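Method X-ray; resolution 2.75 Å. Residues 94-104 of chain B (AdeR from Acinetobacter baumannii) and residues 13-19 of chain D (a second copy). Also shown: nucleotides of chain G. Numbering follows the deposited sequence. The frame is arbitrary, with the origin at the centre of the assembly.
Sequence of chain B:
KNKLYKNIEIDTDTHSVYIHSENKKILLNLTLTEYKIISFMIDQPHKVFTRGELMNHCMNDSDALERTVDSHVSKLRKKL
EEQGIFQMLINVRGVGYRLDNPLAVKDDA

Chain B (94-104) GVGYRLDNPLA
Chain D, residues 13-19: DTHSVYI

The contact between the two AdeR copies is small, 299 Å² summed over both sides, and rests on side chains rather than on paired backbones. R98(B) (51 Å²), Y18(D) (50 Å²) and H15(D) (47 Å²) have the most area covered; R98(B) and S16(D) are buried. CA atoms stay well apart: V95(B) CA to H15(D) CA 9.3 Å, R98(B) CA to T14(D) CA 8.2 Å, P102(B) CA to S16(D) CA 8.1 Å. The register is not monotonic: V95(B) lies nearest H15(D), R98(B) nearest T14(D) and P102(B) nearest S16(D).

Chain B is extended through strand 96-98 (R98(B) phi/psi -137/142), turns at L99(B) (-73/-45), then runs extended again through L103(B) (-77/161). In chain D, T14(D) at -82/-14 and H15(D) at 65/29 form a turn before strand 16-19, where phi/psi lie near -110/140.

R98(B) supplies the polar link. Its CA-to-CB bond points toward chain D, and chi1 135° (between wells), chi2 155° (t), chi3 41° (p) and chi4 -154° carry the guanidinium to the turn; arginine has the reach to meet a carbonyl there. R98(B) NH1 donates to T14(D) O at 2.6 Å; the N-H...O angle of 125° makes this hydrogen bond weak despite its shortness. The carbonyl lies oblique to the guanidinium, consistent with that bent approach. S16(D) OG lies near the guanidinium plane, 4.0 Å from R98(B) NH1. S16(D) OG, set by chi1 -38° (m), is 2.7 Å from T14(D) OG1, whose chi1 is 53° (p); this hydrogen bond, in which either could be the donor, links the two side chains across the turn.

At one end, V95(B) in the t rotamer (-152°) places CG1 over a face of the H15(D) ring, 4.2 Å from its centroid and 26° off the normal, a CH-pi contact. H15(D), with chi1 -107° between wells and chi2 -116°, brings NE2 to 3.9 Å from V95(B) CG1. A branched aliphatic side chain suits this place because a methyl can rest on the flat ring.

Further along, P102(B), C-gamma endo, presents ring carbons to hydroxyls: P102(B) CG is 3.7 Å from S16(D) OG and P102(B) CB 3.4 Å from Y18(D) OH. The CA-to-CB bond of Y18(D) points sideways, yet chi1 -71° (m), chi2 -83° and the length of tyrosine bring its end to the proline. L103(B) O meets the edge of that tyrosine ring, 3.9 Å from Y18(D) CE1.

Chain B also grips DNA: G94(B) N, at positive phi (84/-3), donates to DG16 OP1 at 2.9 Å, and Y97(B) OH, with chi1 -61° (m), donates to DT17 OP2 at a very short 2.4 Å.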

ATOM      1  N   GLY B  94      14.248  19.518 -15.378  1.00 50.29           N
ATOM      2  CA  GLY B  94      13.674  18.207 -15.679  1.00 50.42           C
ATOM      3  C   GLY B  94      12.482  17.789 -14.828  1.00 49.62           C
ATOM      4  O   GLY B  94      11.910  16.731 -15.073  1.00 49.87           O
ATOM      5  N   VAL B  95      12.098  18.610 -13.846  1.00 48.94           N
ATOM      6  CA  VAL B  95      11.011  18.278 -12.913  1.00 48.56           C
ATOM      7  C   VAL B  95       9.918  19.345 -12.985  1.00 46.98           C
ATOM      8  O   VAL B  95       8.750  19.044 -13.264  1.00 46.36           O
ATOM      9  CB  VAL B  95      11.521  18.110 -11.447  1.00 49.84           C
ATOM     10  CG1 VAL B  95      10.632  17.153 -10.671  1.00 50.34           C
ATOM     11  CG2 VAL B  95      12.946  17.578 -11.405  1.00 51.65           C
ATOM     12  N   GLY B  96      10.274  20.601 -12.735  1.00 46.64           N
ATOM     13  CA  GLY B  96       9.338  21.723 -12.884  1.00 45.44           C
ATOM     14  C   GLY B  96       9.798  23.014 -12.238  1.00 45.58           C
ATOM     15  O   GLY B  96      10.855  23.569 -12.594  1.00 46.05           O
ATOM     16  N   TYR B  97       9.005  23.500 -11.286  1.00 45.44           N
ATOM     17  CA  TYR B  97       9.277  24.769 -10.617  1.00 45.75           C
ATOM     18  C   TYR B  97       8.961  24.756  -9.140  1.00 46.54           C
ATOM     19  O   TYR B  97       8.112  24.004  -8.673  1.00 46.59           O
ATOM     20  CB  TYR B  97       8.465  25.899 -11.246  1.00 44.89           C
ATOM     21  CG  TYR B  97       8.757  26.128 -12.686  1.00 44.39           C
ATOM     22  CD1 TYR B  97       9.825  26.935 -13.076  1.00 44.93           C
ATOM     23  CD2 TYR B  97       7.982  25.531 -13.666  1.00 43.69           C
ATOM     24  CE1 TYR B  97      10.100  27.145 -14.410  1.00 44.77           C
ATOM     25  CE2 TYR B  97       8.237  25.764 -15.016  1.00 43.48           C
ATOM     26  CZ  TYR B  97       9.296  26.579 -15.369  1.00 44.04           C
ATOM     27  OH  TYR B  97       9.561  26.820 -16.692  1.00 44.14           O
ATOM     28  N   ARG B  98       9.627  25.663  -8.436  1.00 47.38           N
ATOM     29  CA  ARG B  98       9.533  25.810  -7.007  1.00 48.55           C
ATOM     30  C   ARG B  98       9.439  27.313  -6.697  1.00 48.81           C
ATOM     31  O   ARG B  98      10.079  28.140  -7.367  1.00 48.72           O
ATOM     32  CB  ARG B  98      10.779  25.141  -6.399  1.00 50.05           C
ATOM     33  CG  ARG B  98      11.550  25.834  -5.312  1.00 51.75           C
ATOM     34  CD  ARG B  98      12.328  24.883  -4.435  1.00 53.55           C
ATOM     35  NE  ARG B  98      12.972  23.799  -5.169  1.00 53.59           N
ATOM     36  CZ  ARG B  98      13.282  22.601  -4.681  1.00 54.88           C
ATOM     37  NH1 ARG B  98      13.011  22.251  -3.418  1.00 56.27           N
ATOM     38  NH2 ARG B  98      13.876  21.698  -5.461  1.00 55.03           N
ATOM     39  N   LEU B  99       8.616  27.647  -5.710  1.00 49.35           N
ATOM     40  CA  LEU B  99       8.445  29.045  -5.316  1.00 49.95           C
ATOM     41  C   LEU B  99       9.682  29.529  -4.567  1.00 51.58           C
ATOM     42  O   LEU B  99      10.180  30.611  -4.837  1.00 51.96           O
ATOM     43  CB  LEU B  99       7.199  29.232  -4.435  1.00 50.47           C
ATOM     44  CG  LEU B  99       6.574  30.631  -4.298  1.00 50.90           C
ATOM     45  CD1 LEU B  99       6.289  30.921  -2.835  1.00 52.73           C
ATOM     46  CD2 LEU B  99       7.305  31.838  -4.876  1.00 51.02           C
ATOM     47  N   ASP B 100      10.197  28.738  -3.633  1.00 52.82           N
ATOM     48  CA  ASP B 100      11.430  29.102  -2.899  1.00 54.77           C
ATOM     49  C   ASP B 100      12.278  27.887  -2.487  1.00 55.86           C
ATOM     50  O   ASP B 100      11.719  26.853  -2.085  1.00 55.85           O
ATOM     51  CB  ASP B 100      11.020  29.886  -1.654  1.00 56.30           C
ATOM     52  CG  ASP B 100      12.050  30.895  -1.218  1.00 58.14           C
ATOM     53  OD1 ASP B 100      13.005  31.200  -1.984  1.00 58.12           O
ATOM     54  OD2 ASP B 100      11.909  31.411  -0.089  1.00 59.91           O
ATOM     55  N   ASN B 101      13.598  28.007  -2.578  1.00 57.12           N
ATOM     56  CA  ASN B 101      14.501  26.949  -2.134  1.00 58.71           C
ATOM     57  C   ASN B 101      14.554  26.856  -0.615  1.00 60.97           C
ATOM     58  O   ASN B 101      14.431  27.883   0.090  1.00 61.95           O
ATOM     59  CB  ASN B 101      15.940  27.115  -2.660  1.00 59.89           C
ATOM     60  CG  ASN B 101      16.052  27.205  -4.168  1.00 58.16           C
ATOM     61  OD1 ASN B 101      15.486  26.413  -4.918  1.00 56.51           O
ATOM     62  ND2 ASN B 101      16.868  28.152  -4.626  1.00 58.91           N
ATOM     63  N   PRO B 102      14.699  25.621  -0.082  1.00 62.07           N
ATOM     64  CA  PRO B 102      14.851  25.505   1.355  1.00 64.67           C
ATOM     65  C   PRO B 102      16.276  25.857   1.763  1.00 67.25           C
ATOM     66  O   PRO B 102      17.187  25.917   0.914  1.00 67.16           O
ATOM     67  CB  PRO B 102      14.509  24.036   1.638  1.00 65.06           C
ATOM     68  CG  PRO B 102      14.624  23.328   0.323  1.00 63.20           C
ATOM     69  CD  PRO B 102      14.865  24.330  -0.764  1.00 61.48           C
ATOM     70  N   LEU B 103      16.435  26.148   3.046  1.00 69.79           N
ATOM     71  CA  LEU B 103      17.739  26.498   3.602  1.00 72.82           C
ATOM     72  C   LEU B 103      18.552  25.235   3.769  1.00 74.70           C
ATOM     73  O   LEU B 103      17.992  24.136   3.767  1.00 74.04           O
ATOM     74  CB  LEU B 103      17.613  27.256   4.936  1.00 75.23           C
ATOM     75  CG  LEU B 103      16.438  27.024   5.902  1.00 75.45           C
ATOM     76  CD1 LEU B 103      16.290  25.561   6.296  1.00 76.27           C
ATOM     77  CD2 LEU B 103      16.589  27.912   7.132  1.00 78.37           C
ATOM     78  N   ALA B 104      19.869  25.394   3.894  1.00 77.29           N
ATOM     79  CA  ALA B 104      20.745  24.302   4.309  1.00 80.09           C
ATOM     80  C   ALA B 104      20.907  24.351   5.834  1.00 83.58           C
ATOM     81  O   ALA B 104      22.002  24.581   6.348  1.00 86.92           O
ATOM     82  CB  ALA B 104      22.086  24.391   3.593  1.00 81.45           C
TER
ATOM     83  N   ASP D  13       8.764  15.466  -1.646  1.00 61.47           N
ATOM     84  CA  ASP D  13       7.883  16.533  -2.153  1.00 63.64           C
ATOM     85  C   ASP D  13       8.675  17.776  -2.588  1.00 63.68           C
ATOM     86  O   ASP D  13       8.383  18.385  -3.630  1.00 64.39           O
ATOM     87  CB  ASP D  13       6.803  16.939  -1.131  1.00 66.73           C
ATOM     88  CG  ASP D  13       6.231  15.766  -0.323  1.00 67.14           C
ATOM     89  OD1 ASP D  13       6.372  14.583  -0.724  1.00 65.34           O
ATOM     90  OD2 ASP D  13       5.643  16.048   0.751  1.00 69.67           O
ATOM     91  N   THR D  14       9.660  18.156  -1.781  1.00 63.40           N
ATOM     92  CA  THR D  14      10.561  19.246  -2.122  1.00 63.58           C
ATOM     93  C   THR D  14      11.727  18.861  -3.049  1.00 60.94           C
ATOM     94  O   THR D  14      12.387  19.764  -3.549  1.00 61.35           O
ATOM     95  CB  THR D  14      11.127  19.924  -0.847  1.00 65.15           C
ATOM     96  OG1 THR D  14      11.714  18.933   0.001  1.00 63.86           O
ATOM     97  CG2 THR D  14      10.041  20.643  -0.080  1.00 68.50           C
ATOM     98  N   HIS D  15      12.007  17.560  -3.254  1.00 58.63           N
ATOM     99  CA  HIS D  15      13.203  17.082  -3.976  1.00 56.36           C
ATOM    100  C   HIS D  15      14.529  17.413  -3.260  1.00 56.10           C
ATOM    101  O   HIS D  15      15.580  17.548  -3.893  1.00 55.16           O
ATOM    102  CB  HIS D  15      13.199  17.598  -5.434  1.00 56.45           C
ATOM    103  CG  HIS D  15      12.890  16.548  -6.457  1.00 55.21           C
ATOM    104  ND1 HIS D  15      13.820  16.182  -7.408  1.00 53.83           N
ATOM    105  CD2 HIS D  15      11.783  15.802  -6.688  1.00 55.58           C
ATOM    106  CE1 HIS D  15      13.300  15.246  -8.184  1.00 53.39           C
ATOM    107  NE2 HIS D  15      12.068  14.995  -7.766  1.00 54.44           N
ATOM    108  N   SER D  16      14.468  17.490  -1.933  1.00 57.31           N
ATOM    109  CA  SER D  16      15.618  17.843  -1.104  1.00 57.89           C
ATOM    110  C   SER D  16      16.200  16.589  -0.441  1.00 56.70           C
ATOM    111  O   SER D  16      15.449  15.707  -0.024  1.00 56.58           O
ATOM    112  CB  SER D  16      15.189  18.831  -0.017  1.00 60.84           C
ATOM    113  OG  SER D  16      14.239  19.747  -0.523  1.00 62.32           O
ATOM    114  N   VAL D  17      17.530  16.531  -0.342  1.00 56.24           N
ATOM    115  CA  VAL D  17      18.213  15.487   0.429  1.00 55.90           C
ATOM    116  C   VAL D  17      19.030  16.179   1.531  1.00 58.23           C
ATOM    117  O   VAL D  17      19.849  17.059   1.244  1.00 58.85           O
ATOM    118  CB  VAL D  17      19.147  14.614  -0.440  1.00 53.70           C
ATOM    119  CG1 VAL D  17      19.740  13.472   0.374  1.00 53.77           C
ATOM    120  CG2 VAL D  17      18.465  14.085  -1.713  1.00 51.83           C
ATOM    121  N   TYR D  18      18.792  15.775   2.782  1.00 59.92           N
ATOM    122  CA  TYR D  18      19.460  16.362   3.951  1.00 62.86           C
ATOM    123  C   TYR D  18      20.430  15.379   4.616  1.00 63.27           C
ATOM    124  O   TYR D  18      20.169  14.173   4.654  1.00 62.12           O
ATOM    125  CB  TYR D  18      18.407  16.779   4.976  1.00 65.53           C
ATOM    126  CG  TYR D  18      17.581  17.972   4.566  1.00 66.34           C
ATOM    127  CD1 TYR D  18      18.063  19.262   4.757  1.00 68.62           C
ATOM    128  CD2 TYR D  18      16.309  17.819   4.007  1.00 65.32           C
ATOM    129  CE1 TYR D  18      17.309  20.376   4.407  1.00 69.86           C
ATOM    130  CE2 TYR D  18      15.546  18.924   3.648  1.00 66.55           C
ATOM    131  CZ  TYR D  18      16.059  20.200   3.838  1.00 68.77           C
ATOM    132  OH  TYR D  18      15.325  21.307   3.489  1.00 70.41           O
ATOM    133  N   ILE D  19      21.547  15.895   5.124  1.00 65.27           N
ATOM    134  CA  ILE D  19      22.417  15.165   6.057  1.00 67.06           C
ATOM    135  C   ILE D  19      22.218  15.723   7.465  1.00 71.20           C
ATOM    136  O   ILE D  19      22.188  16.945   7.658  1.00 73.17           O
ATOM    137  CB  ILE D  19      23.911  15.289   5.668  1.00 67.09           C
ATOM    138  CG1 ILE D  19      24.167  14.726   4.264  1.00 63.44           C
ATOM    139  CG2 ILE D  19      24.808  14.632   6.709  1.00 69.74           C
ATOM    140  CD1 ILE D  19      23.519  13.394   3.953  1.00 61.18           C
TER
ATOM    141  P    DT G  17      12.793  28.580 -16.641  1.00 50.64           P
ATOM    142  OP1  DT G  17      12.903  29.247 -15.318  1.00 51.34           O
ATOM    143  OP2  DT G  17      11.450  28.285 -17.195  1.00 50.44           O
ATOM    144  O5'  DT G  17      13.602  29.414 -17.725  1.00 51.23           O
ATOM    145  C5'  DT G  17      14.791  30.133 -17.369  1.00 52.03           C
ATOM    146  C4'  DT G  17      14.875  31.390 -18.198  1.00 53.15           C
ATOM    147  O4'  DT G  17      14.900  31.019 -19.590  1.00 52.98           O
ATOM    148  C3'  DT G  17      13.701  32.354 -18.028  1.00 53.73           C
ATOM    149  O3'  DT G  17      14.258  33.650 -17.759  1.00 55.21           O
ATOM    150  C2'  DT G  17      12.904  32.197 -19.317  1.00 53.45           C
ATOM    151  C1'  DT G  17      13.949  31.759 -20.328  1.00 53.49           C
ATOM    152  N1   DT G  17      13.499  30.905 -21.462  1.00 53.00           N
ATOM    153  C2   DT G  17      13.918  31.232 -22.739  1.00 53.90           C
ATOM    154  O2   DT G  17      14.586  32.219 -22.997  1.00 55.06           O
ATOM    155  N3   DT G  17      13.498  30.368 -23.717  1.00 53.68           N
ATOM    156  C4   DT G  17      12.745  29.224 -23.554  1.00 52.70           C
ATOM    157  O4   DT G  17      12.454  28.543 -24.534  1.00 52.93           O
ATOM    158  C5   DT G  17      12.354  28.927 -22.189  1.00 51.78           C
ATOM    159  C7   DT G  17      11.526  27.708 -21.922  1.00 51.01           C
ATOM    160  C6   DT G  17      12.758  29.765 -21.222  1.00 51.96           C
ATOM    161  P    DG G  16      13.243  21.821 -18.294  1.00 47.95           P
ATOM    162  OP1  DG G  16      12.826  21.589 -16.897  1.00 47.81           O
ATOM    163  OP2  DG G  16      12.333  21.394 -19.383  1.00 48.34           O
ATOM    164  O5'  DG G  16      13.641  23.366 -18.400  1.00 48.25           O
ATOM    165  C5'  DG G  16      14.698  23.880 -17.577  1.00 48.28           C
ATOM    166  C4'  DG G  16      14.731  25.390 -17.589  1.00 48.91           C
ATOM    167  O4'  DG G  16      15.319  25.850 -18.824  1.00 49.39           O
ATOM    168  C3'  DG G  16      13.393  26.126 -17.467  1.00 49.21           C
ATOM    169  O3'  DG G  16      13.614  27.222 -16.562  1.00 49.82           O
ATOM    170  C2'  DG G  16      13.037  26.442 -18.911  1.00 49.49           C
ATOM    171  C1'  DG G  16      14.392  26.629 -19.563  1.00 49.82           C
ATOM    172  N9   DG G  16      14.475  26.206 -20.953  1.00 50.07           N
ATOM    173  C8   DG G  16      14.040  25.019 -21.498  1.00 49.77           C
ATOM    174  N7   DG G  16      14.301  24.917 -22.772  1.00 50.46           N
ATOM    175  C5   DG G  16      14.947  26.106 -23.086  1.00 51.21           C
ATOM    176  C6   DG G  16      15.477  26.559 -24.314  1.00 52.38           C
ATOM    177  O6   DG G  16      15.480  25.982 -25.406  1.00 53.01           O
ATOM    178  N1   DG G  16      16.061  27.818 -24.188  1.00 53.12           N
ATOM    179  C2   DG G  16      16.147  28.536 -23.018  1.00 52.84           C
ATOM    180  N2   DG G  16      16.767  29.725 -23.095  1.00 53.98           N
ATOM    181  N3   DG G  16      15.666  28.113 -21.859  1.00 51.77           N
ATOM    182  C4   DG G  16      15.076  26.904 -21.969  1.00 50.97           C